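Local coordinates for putative cell surface protein (Streptococcus pyogenes, PDB 4OFQ) that probably acts as a cell-surface adhesin of the antigen I/II family, of which this is the C-terminal beta-sandwich region, at residues A[66-71]-A[153-158]; A[103-108]-A[125-130]; A[18-21]-A[27-30]. One frame throughout, in Å; residues are numbered along the deposited sequence. Where two conformers were deposited one is given.

How the contacts relate
From the N terminus, contact 3 comes first: 18-21 runs out on an edge strand and meets 27-30 after only five intervening residues, closing a short loop. It is complete before contact 1 opens at 66-71. Contact 1 closes only at 153-158, and contact 2 (103-108 with 125-130) lies wholly within that long excursion. Contact 1 joins the two sheets of the sandwich, whereas contact 2 folds a loop against the start of strand 127-132, the sheet neighbour of 64-70; both supply ligands to one calcium ion. Lys18 of contact 3 reaches Asp68 of contact 1. Contacts 2 and 3 remain apart, their nearest atoms about 8 Å from each other.

Contact 1: residues A[66-71]-A[153-158]; sequences YVDDYK and LSFKLK. With CA (calcium ion), chain C.
Two torsions set the meeting of Asp68 with Phe155: CG of Asp68 stands anti to its own N (chi1 -176°), while CG of Phe155 is anti to its carbonyl carbon. The side chains run alongside each other with opposed headings, the carboxylate plane inclined to the ring, and Asp68 OD1 comes 4.1 Å from Phe155 CZ. The other carboxylate oxygen, Asp68 OD2, lies 3.6 Å from Leu153 CD1, which approaches head-on. That buried oxygen is hydrogen-bonded to Lys18 NZ, itself joined covalently to Asn168 CG. Such a lysine–asparagine isopeptide with an adjacent acid recalls the self-generated cross-links of other Gram-positive surface proteins. The Tyr70 and Phe155 rings meet obliquely, centroids 5.5 Å apart and planes at 39°. On the far side of the strand, Asp69 OD1 binds the calcium ion at 2.4 Å, as does Tyr70 O.

No backbone bond links the segments; the axes of the short segments 66-70 and 153-157 come no closer than 11.2 Å and run 19° from parallel, as expected of facing sheets in a beta sandwich. Strand 127-132 flanks 64-70, covering Asp68 with Trp130 and Tyr70 with Tyr128, while Ile75 of strand 75-76 touches both Tyr70 and Phe155.

Contact 2: residues A[103-108]-A[125-130]; sequences LSQDTL and GEFYMW. With CA (calcium ion), chain C.
The Phe127 ring turns its edge to Gln105, whose CG lies near the ring plane, 3.7 Å from Phe127 CE1. Gly125 O also lies at that ring's edge, in plane. The Gln105 amide is turned 78° from the ring, and the Gln105 chain runs roughly perpendicular to the Phe127 side chain. Phe127 adopts chi1 59°, which sets CG between the backbone N and the carbonyl carbon and swings the ring toward the loop; Val67, Val102 and Ile116 pack on it as well. A second flat group, the Glu126 carboxylate, receives the Leu103 side chain: Leu103 CD2 is 3.8 Å from Glu126 CD and equally distant from both oxygens.

The fold explains the pairing. Segment 103-108 leaves strand 97-102, one of the two outermost strands of the mixed sheet, and leads into helix 110-119; the chain then returns at 125 to enter strand 127-132, alongside the strand it left. Gln105 to Leu108 form a type I turn, overlapped at its start by an ST turn in which Asp106 N donates to Ser104 OG (3.2 Å, 168°).

Polar links between the segments run through water. One molecule donates to Leu103 O and, at 2.7 Å, to Glu126 OE2. Another accepts from Gln105 NE2 at 3.1 Å and lies 2.8 Å from Gly125 O. The second carboxylate oxygen, Glu126 OE1, makes a probable hydrogen bond with Tyr70 OH, which is also hydrogen-bonded to His101 NE2. Glu126 O binds the calcium ion at 2.4 Å, completing its site with Val124 O, Asp69 OD1, Tyr70 O and a water.

Contact 3: residues A[18-21]-A[27-30]; sequences KTIV and SIDG
Val21 and Ser27 form a single beta bridge, CA to CA 4.4 Å, which closes a short loop at the end of strand 17-20 in the C2 beta sandwich. Strand 17-20 pairs with 38-45 in one sheet, and the loop carries the chain over to strand 32-33 at the border of the other, so the contact spans the edge of the sandwich.

Among backbone interactions, Ile28 N donates to Ile20 O at 2.9 Å with an N-H...O angle of 168°. The donor sits 30° out of the carbonyl plane. The same oxygen, Ile20 O, takes a CA-H...O contact from Ser27 CA at 3.3 Å, so two neighbouring residues of 27-30 converge on one carbonyl.

The apolar contact is made by Ile20 and Ile28, which lie askew to one another. Ile20 CG2 lies 3.8 Å from Ile28 CG1, and the same methyl comes within 3.4 Å of Asp29 N, pressing on the loop backbone. Ile28 has CG1 between its backbone N and carbonyl carbon (chi1 50°), which sends the branch across toward Ile20 and brings CD1 beside the Val21 carbonyl. Behind Ile20 lie Leu39 and Tyr41 of strand 38-45 and Val184 of strand 177-188.

Hydroxyls and a carboxylate supply the remaining links, several of them weak. Ser27 OG and Thr19 OG1 lie 3.3 Å apart, at best a weak and unsettled hydrogen bond, and Asp29 N donates weakly to Ser27 OG. Asp29 OD1 accepts from Val185 N, tying the loop to strand 177-188. Its other oxygen, Asp29 OD2, accepts a hydrogen bond at 2.7 Å from a water that also lies 3.3 Å from Thr19 OG1.

Contact 1: residues A[66-71]-A[153-158]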
loop_
_atom_site.group_PDB
_atom_site.type_symbol
_atom_site.label_atom_id
_atom_site.label_comp_id
_atom_site.label_asym_id
_atom_site.label_seq_id
_atom_site.Cartn_x
_atom_site.Cartn_y
_atom_site.Cartn_z
ATOM N N TYR A 66 6.183 -4.250 -24.884
ATOM C CA TYR A 66 5.714 -3.368 -23.815
ATOM C C TYR A 66 6.462 -3.754 -22.550
ATOM O O TYR A 66 6.638 -4.937 -22.281
ATOM C CB TYR A 66 4.201 -3.509 -23.609
ATOM C CG TYR A 66 3.588 -2.321 -22.879
ATOM C CD1 TYR A 66 3.501 -1.082 -23.500
ATOM C CD2 TYR A 66 3.112 -2.436 -21.570
ATOM C CE1 TYR A 66 2.955 0.022 -22.844
ATOM C CE2 TYR A 66 2.556 -1.333 -20.900
ATOM C CZ TYR A 66 2.479 -0.109 -21.550
ATOM O OH TYR A 66 1.934 1.004 -20.929
ATOM N N VAL A 67 6.898 -2.764 -21.776
ATOM C CA VAL A 67 7.722 -3.024 -20.595
ATOM C C VAL A 67 7.064 -2.405 -19.381
ATOM O O VAL A 67 6.586 -1.276 -19.444
ATOM C CB VAL A 67 9.162 -2.422 -20.750
ATOM C CG1 VAL A 67 9.908 -2.393 -19.418
ATOM C CG2 VAL A 67 9.979 -3.215 -21.769
ATOM N N ASP A 68 7.018 -3.141 -18.277
ATOM C CA ASP A 68 6.619 -2.527 -17.036
ATOM C C ASP A 68 7.810 -2.567 -16.112
ATOM O O ASP A 68 8.236 -3.635 -15.682
ATOM C CB ASP A 68 5.432 -3.229 -16.386
ATOM C CG ASP A 68 4.962 -2.502 -15.132
ATOM O OD1 ASP A 68 5.731 -2.466 -14.150
ATOM O OD2 ASP A 68 3.838 -1.964 -15.143
ATOM N N ASP A 69 8.342 -1.386 -15.822
ATOM C CA ASP A 69 9.500 -1.218 -14.965
ATOM C C ASP A 69 9.017 -0.796 -13.579
ATOM O O ASP A 69 8.759 0.388 -13.318
ATOM C CB ASP A 69 10.432 -0.154 -15.575
ATOM C CG ASP A 69 11.696 0.066 -14.770
ATOM O OD1 ASP A 69 11.795 -0.440 -13.635
ATOM O OD2 ASP A 69 12.601 0.772 -15.273
ATOM N N TYR A 70 8.887 -1.772 -12.692
ATOM C CA TYR A 70 8.484 -1.504 -11.315
ATOM C C TYR A 70 9.736 -1.287 -10.484
ATOM O O TYR A 70 10.799 -1.823 -10.817
ATOM C CB TYR A 70 7.675 -2.677 -10.750
ATOM C CG TYR A 70 8.421 -4.009 -10.766
ATOM C CD1 TYR A 70 8.353 -4.857 -11.870
ATOM C CD2 TYR A 70 9.183 -4.417 -9.678
ATOM C CE1 TYR A 70 9.041 -6.069 -11.894
ATOM C CE2 TYR A 70 9.867 -5.630 -9.689
ATOM C CZ TYR A 70 9.785 -6.452 -10.799
ATOM O OH TYR A 70 10.457 -7.662 -10.795
ATOM N N LYS A 71 9.626 -0.497 -9.416
ATOM C CA LYS A 71 10.763 -0.311 -8.509
ATOM C C LYS A 71 10.994 -1.604 -7.729
ATOM O O LYS A 71 10.211 -1.959 -6.835
ATOM C CB LYS A 71 10.500 0.836 -7.543
ATOM C CG LYS A 71 11.624 1.067 -6.553
ATOM C CD LYS A 71 11.413 2.380 -5.826
ATOM C CE LYS A 71 12.385 2.542 -4.666
ATOM N NZ LYS A 71 12.134 3.849 -3.965
ATOM N N LEU A 153 -2.832 -4.772 -14.092
ATOM C CA LEU A 153 -1.779 -5.500 -13.388
ATOM C C LEU A 153 -1.848 -5.216 -11.895
ATOM O O LEU A 153 -1.987 -4.060 -11.515
ATOM C CB LEU A 153 -0.414 -4.995 -13.875
ATOM C CG LEU A 153 -0.184 -4.978 -15.388
ATOM C CD1 LEU A 153 1.183 -4.358 -15.749
ATOM C CD2 LEU A 153 -0.301 -6.403 -15.928
ATOM N N SER A 154 -1.735 -6.242 -11.054
ATOM C CA SER A 154 -1.708 -6.008 -9.600
ATOM C C SER A 154 -0.413 -6.518 -8.976
ATOM O O SER A 154 -0.031 -7.668 -9.211
ATOM C CB SER A 154 -2.903 -6.690 -8.916
ATOM O OG SER A 154 -4.123 -6.125 -9.373
ATOM N N PHE A 155 0.232 -5.683 -8.152
ATOM C CA PHE A 155 1.448 -6.072 -7.430
ATOM C C PHE A 155 1.247 -5.920 -5.916
ATOM O O PHE A 155 0.485 -5.047 -5.459
ATOM C CB PHE A 155 2.625 -5.153 -7.784
ATOM C CG PHE A 155 3.123 -5.264 -9.207
ATOM C CD1 PHE A 155 4.034 -6.258 -9.572
ATOM C CD2 PHE A 155 2.755 -4.318 -10.155
ATOM C CE1 PHE A 155 4.523 -6.327 -10.866
ATOM C CE2 PHE A 155 3.242 -4.384 -11.463
ATOM C CZ PHE A 155 4.133 -5.381 -11.809
ATOM N N LYS A 156 1.968 -6.736 -5.148
ATOM C CA LYS A 156 2.162 -6.491 -3.711
ATOM C C LYS A 156 3.555 -5.886 -3.457
ATOM O O LYS A 156 4.458 -6.011 -4.289
ATOM C CB LYS A 156 2.077 -7.801 -2.934
ATOM C CG LYS A 156 0.909 -8.687 -3.326
ATOM C CD LYS A 156 -0.399 -8.206 -2.748
ATOM C CE LYS A 156 -1.528 -9.167 -3.136
ATOM N NZ LYS A 156 -2.855 -8.788 -2.543
ATOM N N LEU A 157 3.725 -5.256 -2.294
ATOM C CA LEU A 157 5.028 -4.731 -1.868
ATOM C C LEU A 157 5.889 -5.824 -1.209
ATOM O O LEU A 157 5.363 -6.796 -0.663
ATOM C CB LEU A 157 4.818 -3.602 -0.854
ATOM C CG LEU A 157 3.998 -2.398 -1.330
ATOM C CD1 LEU A 157 3.765 -1.405 -0.193
ATOM C CD2 LEU A 157 4.720 -1.731 -2.493
ATOM N N LYS A 158 7.211 -5.656 -1.243
ATOM C CA LYS A 158 8.105 -6.544 -0.502
ATOM C C LYS A 158 7.919 -6.295 0.988
ATOM O O LYS A 158 7.815 -5.150 1.415
ATOM C CB LYS A 158 9.566 -6.310 -0.900
ATOM C CG LYS A 158 9.904 -6.741 -2.347
ATOM C CD LYS A 158 11.403 -6.581 -2.625
ATOM C CE LYS A 158 11.792 -7.328 -3.898
ATOM N NZ LYS A 158 13.221 -7.177 -4.303
HETATM CA CA CA C . 12.760 -2.065 -12.236
HETATM O O HOH W 1 13.881 -1.433 -10.255
#

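Contact 2: residues A[103-108]-A[125-130]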
loop_
_atom_site.group_PDB
_atom_site.type_symbol
_atom_site.label_atom_id
_atom_site.label_comp_id
_atom_site.label_asym_id
_atom_site.label_seq_id
_atom_site.Cartn_x
_atom_site.Cartn_y
_atom_site.Cartn_z
ATOM N N LEU A 103 14.880 -10.495 -14.704
ATOM C CA LEU A 103 15.427 -10.155 -13.391
ATOM C C LEU A 103 16.740 -9.384 -13.521
ATOM O O LEU A 103 17.169 -8.691 -12.596
ATOM C CB LEU A 103 15.599 -11.409 -12.522
ATOM C CG LEU A 103 14.296 -12.169 -12.227
ATOM C CD1 LEU A 103 14.555 -13.406 -11.359
ATOM C CD2 LEU A 103 13.244 -11.245 -11.577
ATOM N N SER A 104 17.365 -9.511 -14.683
ATOM C CA SER A 104 18.631 -8.851 -14.974
ATOM C C SER A 104 18.848 -8.909 -16.481
ATOM O O SER A 104 18.476 -9.883 -17.127
ATOM C CB SER A 104 19.784 -9.547 -14.254
ATOM O OG SER A 104 21.043 -9.129 -14.775
ATOM N N GLN A 105 19.447 -7.872 -17.056
ATOM C CA GLN A 105 19.683 -7.903 -18.489
ATOM C C GLN A 105 20.985 -8.601 -18.857
ATOM O O GLN A 105 21.280 -8.745 -20.038
ATOM C CB GLN A 105 19.663 -6.494 -19.097
ATOM C CG GLN A 105 18.327 -5.805 -18.975
ATOM C CD GLN A 105 18.204 -4.642 -19.930
ATOM O OE1 GLN A 105 18.366 -4.806 -21.134
ATOM N NE2 GLN A 105 17.917 -3.458 -19.398
ATOM N N ASP A 106 21.751 -9.040 -17.860
ATOM C CA ASP A 106 23.104 -9.556 -18.113
ATOM C C ASP A 106 23.153 -10.614 -19.213
ATOM O O ASP A 106 23.979 -10.536 -20.133
ATOM C CB ASP A 106 23.737 -10.094 -16.824
ATOM C CG ASP A 106 24.099 -8.980 -15.836
ATOM O OD1 ASP A 106 23.694 -7.820 -16.067
ATOM O OD2 ASP A 106 24.784 -9.264 -14.828
ATOM N N THR A 107 22.266 -11.600 -19.115
ATOM C CA THR A 107 22.213 -12.659 -20.113
ATOM C C THR A 107 20.822 -12.779 -20.736
ATOM O O THR A 107 20.437 -13.844 -21.226
ATOM C CB THR A 107 22.715 -14.033 -19.564
ATOM O OG1 THR A 107 22.050 -14.353 -18.335
ATOM C CG2 THR A 107 24.211 -13.989 -19.315
ATOM N N LEU A 108 20.077 -11.677 -20.714
ATOM C CA LEU A 108 18.792 -11.595 -21.407
ATOM C C LEU A 108 18.968 -11.995 -22.869
ATOM O O LEU A 108 19.989 -11.666 -23.477
ATOM C CB LEU A 108 18.233 -10.162 -21.329
ATOM C CG LEU A 108 17.062 -9.803 -22.266
ATOM C CD1 LEU A 108 15.805 -10.601 -21.904
ATOM C CD2 LEU A 108 16.772 -8.300 -22.239
ATOM N N GLY A 125 16.945 -2.230 -13.325
ATOM C CA GLY A 125 16.730 -3.405 -12.483
ATOM C C GLY A 125 15.766 -4.403 -13.100
ATOM O O GLY A 125 15.788 -4.611 -14.321
ATOM N N GLU A 126 14.920 -5.013 -12.272
ATOM C CA GLU A 126 13.958 -5.995 -12.765
ATOM C C GLU A 126 12.829 -5.323 -13.527
ATOM O O GLU A 126 12.438 -4.202 -13.216
ATOM C CB GLU A 126 13.360 -6.807 -11.612
ATOM C CG GLU A 126 14.384 -7.446 -10.692
ATOM C CD GLU A 126 13.759 -8.126 -9.495
ATOM O OE1 GLU A 126 12.517 -8.014 -9.295
ATOM O OE2 GLU A 126 14.518 -8.766 -8.737
ATOM N N PHE A 127 12.295 -6.018 -14.524
ATOM C CA PHE A 127 11.121 -5.531 -15.218
ATOM C C PHE A 127 10.378 -6.701 -15.852
ATOM O O PHE A 127 10.915 -7.807 -15.939
ATOM C CB PHE A 127 11.511 -4.471 -16.266
ATOM C CG PHE A 127 12.469 -4.961 -17.316
ATOM C CD1 PHE A 127 13.838 -4.953 -17.082
ATOM C CD2 PHE A 127 12.004 -5.382 -18.568
ATOM C CE1 PHE A 127 14.737 -5.386 -18.081
ATOM C CE2 PHE A 127 12.896 -5.809 -19.570
ATOM C CZ PHE A 127 14.254 -5.809 -19.315
ATOM N N TYR A 128 9.126 -6.472 -16.236
ATOM C CA TYR A 128 8.426 -7.411 -17.095
ATOM C C TYR A 128 8.393 -6.848 -18.493
ATOM O O TYR A 128 8.285 -5.633 -18.679
ATOM C CB TYR A 128 6.982 -7.588 -16.665
ATOM C CG TYR A 128 6.794 -8.543 -15.527
ATOM C CD1 TYR A 128 6.784 -8.088 -14.215
ATOM C CD2 TYR A 128 6.625 -9.908 -15.765
ATOM C CE1 TYR A 128 6.597 -8.976 -13.154
ATOM C CE2 TYR A 128 6.439 -10.797 -14.715
ATOM C CZ TYR A 128 6.429 -10.316 -13.420
ATOM O OH TYR A 128 6.251 -11.179 -12.372
ATOM N N MET A 129 8.489 -7.732 -19.479
ATOM C CA MET A 129 8.273 -7.320 -20.853
ATOM C C MET A 129 7.267 -8.247 -21.520
ATOM O O MET A 129 7.206 -9.434 -21.192
ATOM C CB MET A 129 9.597 -7.200 -21.636
ATOM C CG MET A 129 10.391 -8.482 -21.820
ATOM S SD MET A 129 12.059 -8.177 -22.475
ATOM C CE MET A 129 11.719 -7.202 -23.943
ATOM N N TRP A 130 6.443 -7.686 -22.406
ATOM C CA TRP A 130 5.513 -8.478 -23.211
ATOM C C TRP A 130 5.911 -8.306 -24.678
ATOM O O TRP A 130 6.067 -7.174 -25.161
ATOM C CB TRP A 130 4.072 -8.010 -22.993
ATOM C CG TRP A 130 3.503 -8.416 -21.686
ATOM C CD1 TRP A 130 2.762 -9.528 -21.431
ATOM C CD2 TRP A 130 3.645 -7.729 -20.431
ATOM N NE1 TRP A 130 2.414 -9.566 -20.099
ATOM C CE2 TRP A 130 2.944 -8.475 -19.465
ATOM C CE3 TRP A 130 4.283 -6.546 -20.037
ATOM C CZ2 TRP A 130 2.874 -8.090 -18.118
ATOM C CZ3 TRP A 130 4.207 -6.165 -18.689
ATOM C CH2 TRP A 130 3.502 -6.932 -17.759
HETATM CA CA CA C . 12.760 -2.065 -12.236
HETATM O O HOH W 2 17.082 -9.032 -9.632
HETATM O O HOH W 3 17.294 -3.428 -16.373
HETATM O O HOH W 1 13.881 -1.433 -10.255
#

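Contact 3: residues A[18-21]-A[27-30]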
loop_
_atom_site.group_PDB
_atom_site.type_symbol
_atom_site.label_atom_id
_atom_site.label_comp_id
_atom_site.label_asym_id
_atom_site.label_seq_id
_atom_site.Cartn_x
_atom_site.Cartn_y
_atom_site.Cartn_z
ATOM N N LYS A 18 0.604 4.962 -17.660
ATOM C CA LYS A 18 0.093 4.091 -16.614
ATOM C C LYS A 18 -0.559 4.942 -15.519
ATOM O O LYS A 18 -0.200 6.112 -15.331
ATOM C CB LYS A 18 1.199 3.202 -16.039
ATOM C CG LYS A 18 0.686 2.144 -15.049
ATOM C CD LYS A 18 1.750 1.094 -14.724
ATOM C CE LYS A 18 2.885 1.634 -13.837
ATOM N NZ LYS A 18 3.822 0.516 -13.462
ATOM N N THR A 19 -1.555 4.366 -14.849
ATOM C CA THR A 19 -2.130 4.977 -13.659
ATOM C C THR A 19 -2.323 3.884 -12.607
ATOM O O THR A 19 -2.212 2.702 -12.910
ATOM C CB THR A 19 -3.458 5.678 -13.967
ATOM O OG1 THR A 19 -3.874 6.436 -12.821
ATOM C CG2 THR A 19 -4.514 4.656 -14.327
ATOM N N ILE A 20 -2.556 4.283 -11.362
ATOM C CA ILE A 20 -2.861 3.337 -10.305
ATOM C C ILE A 20 -4.242 3.735 -9.791
ATOM O O ILE A 20 -4.548 4.927 -9.676
ATOM C CB ILE A 20 -1.795 3.380 -9.168
ATOM C CG1 ILE A 20 -2.163 2.417 -8.035
ATOM C CG2 ILE A 20 -1.614 4.815 -8.623
ATOM C CD1 ILE A 20 -1.096 2.322 -6.964
ATOM N N VAL A 21 -5.087 2.749 -9.496
ATOM C CA VAL A 21 -6.487 3.035 -9.195
ATOM C C VAL A 21 -6.932 2.409 -7.876
ATOM O O VAL A 21 -6.412 1.366 -7.465
ATOM C CB VAL A 21 -7.415 2.553 -10.324
ATOM C CG1 VAL A 21 -7.109 3.299 -11.623
ATOM C CG2 VAL A 21 -7.269 1.050 -10.524
ATOM N N SER A 27 -8.179 7.347 -9.799
ATOM C CA SER A 27 -6.713 7.431 -9.778
ATOM C C SER A 27 -6.171 7.831 -8.405
ATOM O O SER A 27 -6.666 8.765 -7.776
ATOM C CB SER A 27 -6.207 8.406 -10.845
ATOM O OG SER A 27 -4.832 8.678 -10.650
ATOM N N ILE A 28 -5.164 7.100 -7.932
ATOM C CA ILE A 28 -4.497 7.430 -6.685
ATOM C C ILE A 28 -3.000 7.640 -6.891
ATOM O O ILE A 28 -2.208 7.469 -5.973
ATOM C CB ILE A 28 -4.769 6.380 -5.587
ATOM C CG1 ILE A 28 -4.498 4.967 -6.100
ATOM C CG2 ILE A 28 -6.232 6.484 -5.117
ATOM C CD1 ILE A 28 -4.585 3.903 -4.987
ATOM N N ASP A 29 -2.632 8.028 -8.109
ATOM C CA ASP A 29 -1.275 8.452 -8.407
ATOM C C ASP A 29 -0.921 9.567 -7.424
ATOM O O ASP A 29 -1.702 10.511 -7.235
ATOM C CB ASP A 29 -1.201 8.975 -9.844
ATOM C CG ASP A 29 0.227 9.074 -10.376
ATOM O OD1 ASP A 29 1.196 8.842 -9.616
ATOM O OD2 ASP A 29 0.381 9.401 -11.572
ATOM N N GLY A 30 0.234 9.444 -6.779
ATOM C CA GLY A 30 0.706 10.463 -5.861
ATOM C C GLY A 30 0.227 10.296 -4.427
ATOM O O GLY A 30 0.582 11.100 -3.565
HETATM O O HOH W 4 -1.744 8.863 -13.197
#